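Local coordinates for protein apolipophorin-3b (Locusta migratoria, PDB 1AEP) that helps load diacylglycerol into lipophorin, the lipoprotein of insect hemolymph, by covering the hydrophobic surface that expands as lipid is taken up, at residues Gln120-Gln124 with Glu125-Pro129; Ala146-Gln149 with Asn150-Ser154. All coordinates share one frame; numbering follows the deposited sequence.

Contact 1 of 2, residues Gln120-Gln124 with Glu125-Pro129; sequences QASAQ and EAWAP
Ser122 meets Glu125, Ala126 and Trp127 in the loop that joins helix 94-121 to helix 131-154 of the five-helix bundle, where two type I beta turns, Ser122 to Glu125 and Glu125 to Ala128, follow each other and share Glu125. Two hydrogen bonds end on Ser122: one closes the first turn, the other comes from Ala126, just past it. The main-chain one runs from Glu125 N to Ser122 O at 3.0 Å, with the donor well above the carbonyl plane, 63° out of it, and an N-H...O angle of 143°. The side-chain one runs from Ala126 N to Ser122 OG at 2.8 Å; the hydroxyl faces that amide because OG stands anti to the backbone N, chi1 165°. With an alanine at Ser122, the Ala126 amide would probably lose this acceptor, and the junction of the two turns would be held less firmly. The second turn closes through its own backbone bond, from Ala128 N to Glu125 O at 3.0 Å. Glu125, where the turns meet, has left-handed backbone angles.

Side-chain packing adds to these bonds. Ala126 and Trp127 also touch Val70 of helix 69-83, and Trp127 reaches Gln73 there, so the loop is packed against a second helix. Within the loop the indole is met at its edge, in its own plane, where Ser122 CB lies 3.7 Å from Trp127 CD1.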
ATOM      1  N   GLN A 120      -2.563 -12.342 -14.727  1.00 20.85           N
ATOM      2  CA  GLN A 120      -3.653 -12.462 -15.675  1.00 30.20           C
ATOM      3  C   GLN A 120      -3.184 -12.879 -17.056  1.00 20.45           C
ATOM      4  O   GLN A 120      -3.836 -13.656 -17.740  1.00 41.98           O
ATOM      5  CB  GLN A 120      -4.574 -11.270 -15.620  1.00  9.62           C
ATOM      6  CG  GLN A 120      -5.737 -11.675 -14.666  1.00 41.24           C
ATOM      7  CD  GLN A 120      -6.934 -10.867 -15.033  1.00 11.26           C
ATOM      8  OE1 GLN A 120      -8.073 -11.248 -14.750  1.00100.00           O
ATOM      9  NE2 GLN A 120      -6.642  -9.731 -15.665  1.00 41.27           N
ATOM     10  N   ALA A 121      -2.018 -12.380 -17.417  1.00 34.99           N
ATOM     11  CA  ALA A 121      -1.392 -12.649 -18.688  1.00 13.46           C
ATOM     12  C   ALA A 121      -0.734 -14.012 -18.814  1.00 19.72           C
ATOM     13  O   ALA A 121      -0.300 -14.390 -19.908  1.00 93.98           O
ATOM     14  CB  ALA A 121      -0.377 -11.571 -18.956  1.00 66.21           C
ATOM     15  N   SER A 122      -0.654 -14.746 -17.695  1.00 64.86           N
ATOM     16  CA  SER A 122      -0.066 -16.085 -17.657  1.00 19.30           C
ATOM     17  C   SER A 122      -1.114 -17.142 -18.028  1.00100.00           C
ATOM     18  O   SER A 122      -1.922 -17.550 -17.198  1.00 29.51           O
ATOM     19  CB  SER A 122       0.593 -16.387 -16.325  1.00 26.64           C
ATOM     20  OG  SER A 122       0.832 -17.788 -16.224  1.00 42.57           O
ATOM     21  N   ALA A 123      -1.107 -17.563 -19.298  1.00 28.68           N
ATOM     22  CA  ALA A 123      -2.065 -18.532 -19.844  1.00100.00           C
ATOM     23  C   ALA A 123      -1.871 -19.957 -19.332  1.00 17.77           C
ATOM     24  O   ALA A 123      -2.791 -20.793 -19.333  1.00100.00           O
ATOM     25  CB  ALA A 123      -1.979 -18.485 -21.344  1.00 40.88           C
ATOM     26  N   GLN A 124      -0.640 -20.199 -18.914  1.00 54.42           N
ATOM     27  CA  GLN A 124      -0.185 -21.445 -18.361  1.00 68.54           C
ATOM     28  C   GLN A 124      -0.639 -21.515 -16.901  1.00 29.09           C
ATOM     29  O   GLN A 124      -0.440 -22.518 -16.213  1.00100.00           O
ATOM     30  CB  GLN A 124       1.388 -21.391 -18.555  1.00 97.35           C
ATOM     31  CG  GLN A 124       2.031 -19.943 -18.331  1.00 62.47           C
ATOM     32  CD  GLN A 124       2.549 -18.985 -19.470  1.00 67.02           C
ATOM     33  OE1 GLN A 124       1.999 -18.807 -20.583  1.00 55.35           O
ATOM     34  NE2 GLN A 124       3.615 -18.252 -19.126  1.00 53.49           N
ATOM     35  N   GLU A 125      -1.259 -20.409 -16.441  1.00100.00           N
ATOM     36  CA  GLU A 125      -1.782 -20.224 -15.078  1.00 11.37           C
ATOM     37  C   GLU A 125      -0.699 -20.376 -14.002  1.00 36.80           C
ATOM     38  O   GLU A 125      -0.886 -20.896 -12.911  1.00 22.64           O
ATOM     39  CB  GLU A 125      -3.077 -21.019 -14.827  1.00100.00           C
ATOM     40  CG  GLU A 125      -4.361 -20.251 -15.237  1.00 46.70           C
ATOM     41  CD  GLU A 125      -5.580 -21.118 -15.282  1.00100.00           C
ATOM     42  OE1 GLU A 125      -5.777 -21.939 -16.185  1.00 69.59           O
ATOM     43  OE2 GLU A 125      -6.413 -20.931 -14.279  1.00100.00           O
ATOM     44  N   ALA A 126       0.481 -19.891 -14.374  1.00 22.29           N
ATOM     45  CA  ALA A 126       1.653 -19.988 -13.540  1.00 44.55           C
ATOM     46  C   ALA A 126       1.534 -19.415 -12.141  1.00 36.49           C
ATOM     47  O   ALA A 126       2.226 -19.858 -11.215  1.00 33.20           O
ATOM     48  CB  ALA A 126       2.777 -19.267 -14.236  1.00 17.15           C
ATOM     49  N   TRP A 127       0.715 -18.396 -12.011  1.00 19.34           N
ATOM     50  CA  TRP A 127       0.564 -17.726 -10.744  1.00 22.19           C
ATOM     51  C   TRP A 127      -0.449 -18.363  -9.838  1.00 24.79           C
ATOM     52  O   TRP A 127      -0.593 -17.988  -8.683  1.00 32.42           O
ATOM     53  CB  TRP A 127       0.156 -16.275 -11.002  1.00 19.84           C
ATOM     54  CG  TRP A 127       1.293 -15.514 -11.567  1.00 41.44           C
ATOM     55  CD1 TRP A 127       1.704 -15.475 -12.863  1.00 33.22           C
ATOM     56  CD2 TRP A 127       2.176 -14.713 -10.794  1.00 12.50           C
ATOM     57  NE1 TRP A 127       2.832 -14.713 -12.956  1.00 21.47           N
ATOM     58  CE2 TRP A 127       3.151 -14.253 -11.682  1.00 20.34           C
ATOM     59  CE3 TRP A 127       2.254 -14.416  -9.416  1.00 41.77           C
ATOM     60  CZ2 TRP A 127       4.197 -13.460 -11.211  1.00 21.51           C
ATOM     61  CZ3 TRP A 127       3.275 -13.631  -8.964  1.00 25.82           C
ATOM     62  CH2 TRP A 127       4.239 -13.163  -9.866  1.00  6.27           C
ATOM     63  N   ALA A 128      -1.202 -19.279 -10.389  1.00 19.08           N
ATOM     64  CA  ALA A 128      -2.230 -19.939  -9.622  1.00  4.07           C
ATOM     65  C   ALA A 128      -1.788 -20.414  -8.246  1.00 28.18           C
ATOM     66  O   ALA A 128      -2.514 -20.361  -7.253  1.00 24.45           O
ATOM     67  CB  ALA A 128      -2.638 -21.159 -10.388  1.00 11.71           C
ATOM     68  N   PRO A 129      -0.624 -20.959  -8.204  1.00 42.31           N
ATOM     69  CA  PRO A 129      -0.169 -21.532  -6.968  1.00 20.82           C
ATOM     70  C   PRO A 129       0.024 -20.591  -5.784  1.00 45.07           C
ATOM     71  O   PRO A 129       0.120 -21.064  -4.640  1.00 27.61           O
ATOM     72  CB  PRO A 129       1.055 -22.339  -7.323  1.00 16.80           C
ATOM     73  CG  PRO A 129       0.969 -22.553  -8.843  1.00 23.09           C
ATOM     74  CD  PRO A 129       0.151 -21.414  -9.386  1.00 24.69           C
TER

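Contact 2 of 2, residues Ala146-Gln149 with Asn150-Ser154; sequences ANLQ and NSIQS
An alpha-helical segment near the end of helix 131-154, the last helix of the bundle, brings residues 146-149 against 150-154 through i to i+4 bonds and one hydroxyl that turns back on its own helix. The main-chain bonds identify the helix. Asn150 N gives to Ala146 O at 2.8 Å with an N-H...O angle of 168°, and Ile152 N gives to Leu148 O at 3.0 Å with 167°; both donors lie nearly along the C=O axis. The bond from Gln153 N to Gln149 O is weak and doubtful, since the place of Gln153 N is unsure.

Asn147 O carries a double load. Ser151 N reaches it at 3.1 Å and Ser151 OG at 3.0 Å, the two donors coming from opposite faces of the carbonyl plane. The hydroxyl is placed for this by its chi1 of -46°, which sets OG beside the backbone N and anti to the carbonyl carbon. Ser151 OG thus donates to a carbonyl one turn back; its weak hydrogen bond with Gln44 OE1 of helix 36-63 would probably compete for the same proton.

Leu148 and Ile152, one turn apart and both buried, lie side by side and point the same way. They form part of the apolar stripe of this amphipathic helix: Leu148 packs on Gln44 and Phe48 of helix 36-63, and Ile152 on Glu24 and Leu25 of helix 7-25. Gln149 and Gln153 also touch Glu24. Between the two apolar side chains the meeting is methyl to methyl, with Ile152 CD1 lying 3.5 Å from Leu148 CD2.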
ATOM      1  N   ALA A 146      -7.794   1.835   4.070  1.00 23.38           N
ATOM      2  CA  ALA A 146      -9.089   2.288   4.557  1.00  9.64           C
ATOM      3  C   ALA A 146      -8.921   2.884   5.950  1.00 24.39           C
ATOM      4  O   ALA A 146      -9.498   3.907   6.295  1.00 34.10           O
ATOM      5  CB  ALA A 146     -10.040   1.135   4.667  1.00  5.16           C
ATOM      6  N   ASN A 147      -8.090   2.230   6.755  1.00 13.63           N
ATOM      7  CA  ASN A 147      -7.813   2.664   8.097  1.00  6.75           C
ATOM      8  C   ASN A 147      -7.271   4.059   8.113  1.00  4.69           C
ATOM      9  O   ASN A 147      -7.722   4.901   8.889  1.00 36.59           O
ATOM     10  CB  ASN A 147      -6.781   1.772   8.699  1.00 17.78           C
ATOM     11  CG  ASN A 147      -7.463   0.645   9.424  1.00 24.37           C
ATOM     12  OD1 ASN A 147      -6.794  -0.215   9.987  1.00100.00           O
ATOM     13  ND2 ASN A 147      -8.804   0.637   9.383  1.00 40.83           N
ATOM     14  N   LEU A 148      -6.297   4.290   7.243  1.00 19.30           N
ATOM     15  CA  LEU A 148      -5.687   5.595   7.106  1.00 21.27           C
ATOM     16  C   LEU A 148      -6.746   6.626   6.813  1.00 14.65           C
ATOM     17  O   LEU A 148      -6.849   7.675   7.441  1.00 36.05           O
ATOM     18  CB  LEU A 148      -4.709   5.576   5.927  1.00 14.34           C
ATOM     19  CG  LEU A 148      -3.719   6.740   5.866  1.00 12.56           C
ATOM     20  CD1 LEU A 148      -2.367   6.096   5.853  1.00 33.57           C
ATOM     21  CD2 LEU A 148      -3.930   7.387   4.547  1.00 30.47           C
ATOM     22  N   GLN A 149      -7.566   6.318   5.843  1.00 25.29           N
ATOM     23  CA  GLN A 149      -8.598   7.236   5.503  1.00 11.17           C
ATOM     24  C   GLN A 149      -9.531   7.537   6.664  1.00 13.17           C
ATOM     25  O   GLN A 149      -9.837   8.689   6.937  1.00 20.85           O
ATOM     26  CB  GLN A 149      -9.355   6.595   4.394  1.00 14.02           C
ATOM     27  CG  GLN A 149     -10.562   7.410   4.075  1.00 20.37           C
ATOM     28  CD  GLN A 149     -11.114   6.996   2.752  1.00 47.82           C
ATOM     29  OE1 GLN A 149     -10.710   5.954   2.192  1.00 66.75           O
ATOM     30  NE2 GLN A 149     -12.007   7.840   2.262  1.00 35.16           N
ATOM     31  N   ASN A 150      -9.981   6.484   7.358  1.00 27.33           N
ATOM     32  CA  ASN A 150     -10.846   6.683   8.506  1.00 15.01           C
ATOM     33  C   ASN A 150     -10.246   7.693   9.474  1.00 17.42           C
ATOM     34  O   ASN A 150     -10.928   8.541  10.040  1.00 40.38           O
ATOM     35  CB  ASN A 150     -11.049   5.351   9.238  1.00 13.82           C
ATOM     36  CG  ASN A 150     -12.031   4.450   8.514  1.00  8.09           C
ATOM     37  OD1 ASN A 150     -12.671   4.857   7.527  1.00 18.51           O
ATOM     38  ND2 ASN A 150     -12.140   3.234   8.988  1.00 10.15           N
ATOM     39  N   SER A 151      -8.921   7.623   9.633  1.00 16.52           N
ATOM     40  CA  SER A 151      -8.205   8.540  10.510  1.00 17.97           C
ATOM     41  C   SER A 151      -8.216  10.012  10.036  1.00 20.36           C
ATOM     42  O   SER A 151      -8.562  10.921  10.786  1.00 58.41           O
ATOM     43  CB  SER A 151      -6.788   8.018  10.795  1.00  8.38           C
ATOM     44  OG  SER A 151      -6.868   6.631  11.126  1.00 35.61           O
ATOM     45  N   ILE A 152      -7.820  10.233   8.783  1.00 33.97           N
ATOM     46  CA  ILE A 152      -7.791  11.567   8.228  1.00 17.80           C
ATOM     47  C   ILE A 152      -9.152  12.191   8.267  1.00 14.53           C
ATOM     48  O   ILE A 152      -9.311  13.406   8.238  1.00 74.67           O
ATOM     49  CB  ILE A 152      -7.192  11.553   6.841  1.00 45.27           C
ATOM     50  CG1 ILE A 152      -5.730  11.311   7.064  1.00 19.25           C
ATOM     51  CG2 ILE A 152      -7.368  12.826   6.029  1.00 26.98           C
ATOM     52  CD1 ILE A 152      -5.223  10.313   6.035  1.00100.00           C
ATOM     53  N   GLN A 153     -10.128  11.311   8.365  1.00 19.25           N
ATOM     54  CA  GLN A 153     -11.522  11.687   8.398  1.00 30.34           C
ATOM     55  C   GLN A 153     -12.007  12.029   9.785  1.00 49.96           C
ATOM     56  O   GLN A 153     -12.708  13.009   9.978  1.00 89.40           O
ATOM     57  CB  GLN A 153     -12.339  10.466   7.990  1.00 48.58           C
ATOM     58  CG  GLN A 153     -13.271  10.472   6.790  1.00100.00           C
ATOM     59  CD  GLN A 153     -14.208   9.276   6.902  1.00100.00           C
ATOM     60  OE1 GLN A 153     -14.295   8.472   5.992  1.00 92.72           O
ATOM     61  NE2 GLN A 153     -14.962   9.215   8.012  1.00 28.01           N
ATOM     62  N   SER A 154     -11.654  11.184  10.744  1.00 34.00           N
ATOM     63  CA  SER A 154     -12.089  11.401  12.107  1.00 50.39           C
ATOM     64  C   SER A 154     -11.408  12.554  12.804  1.00 26.71           C
ATOM     65  O   SER A 154     -11.931  13.081  13.784  1.00 70.28           O
ATOM     66  CB  SER A 154     -12.084  10.208  13.006  1.00 40.46           C
ATOM     67  OG  SER A 154     -13.377  10.143  13.623  1.00 76.61           O
TER

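How the contacts relate
The two contacts come in series along the chain, on opposite sides of its centre, with their own centres 35 Å apart and nearest atoms about 23 Å apart. Both are local and only partly buried, yet they differ in place: contact 1 sits at an end of the bundle, 23 Å from the chain's centre, whereas contact 2 lies at 14 Å, along the helix that follows the loop. Serine hydroxyls show the contrast, accepting from an amide in contact 1 and donating to a carbonyl in contact 2. The loop packs on helix 69-83, whereas the helical segment packs on helices 7-25 and 36-63, on polar as well as apolar side chains.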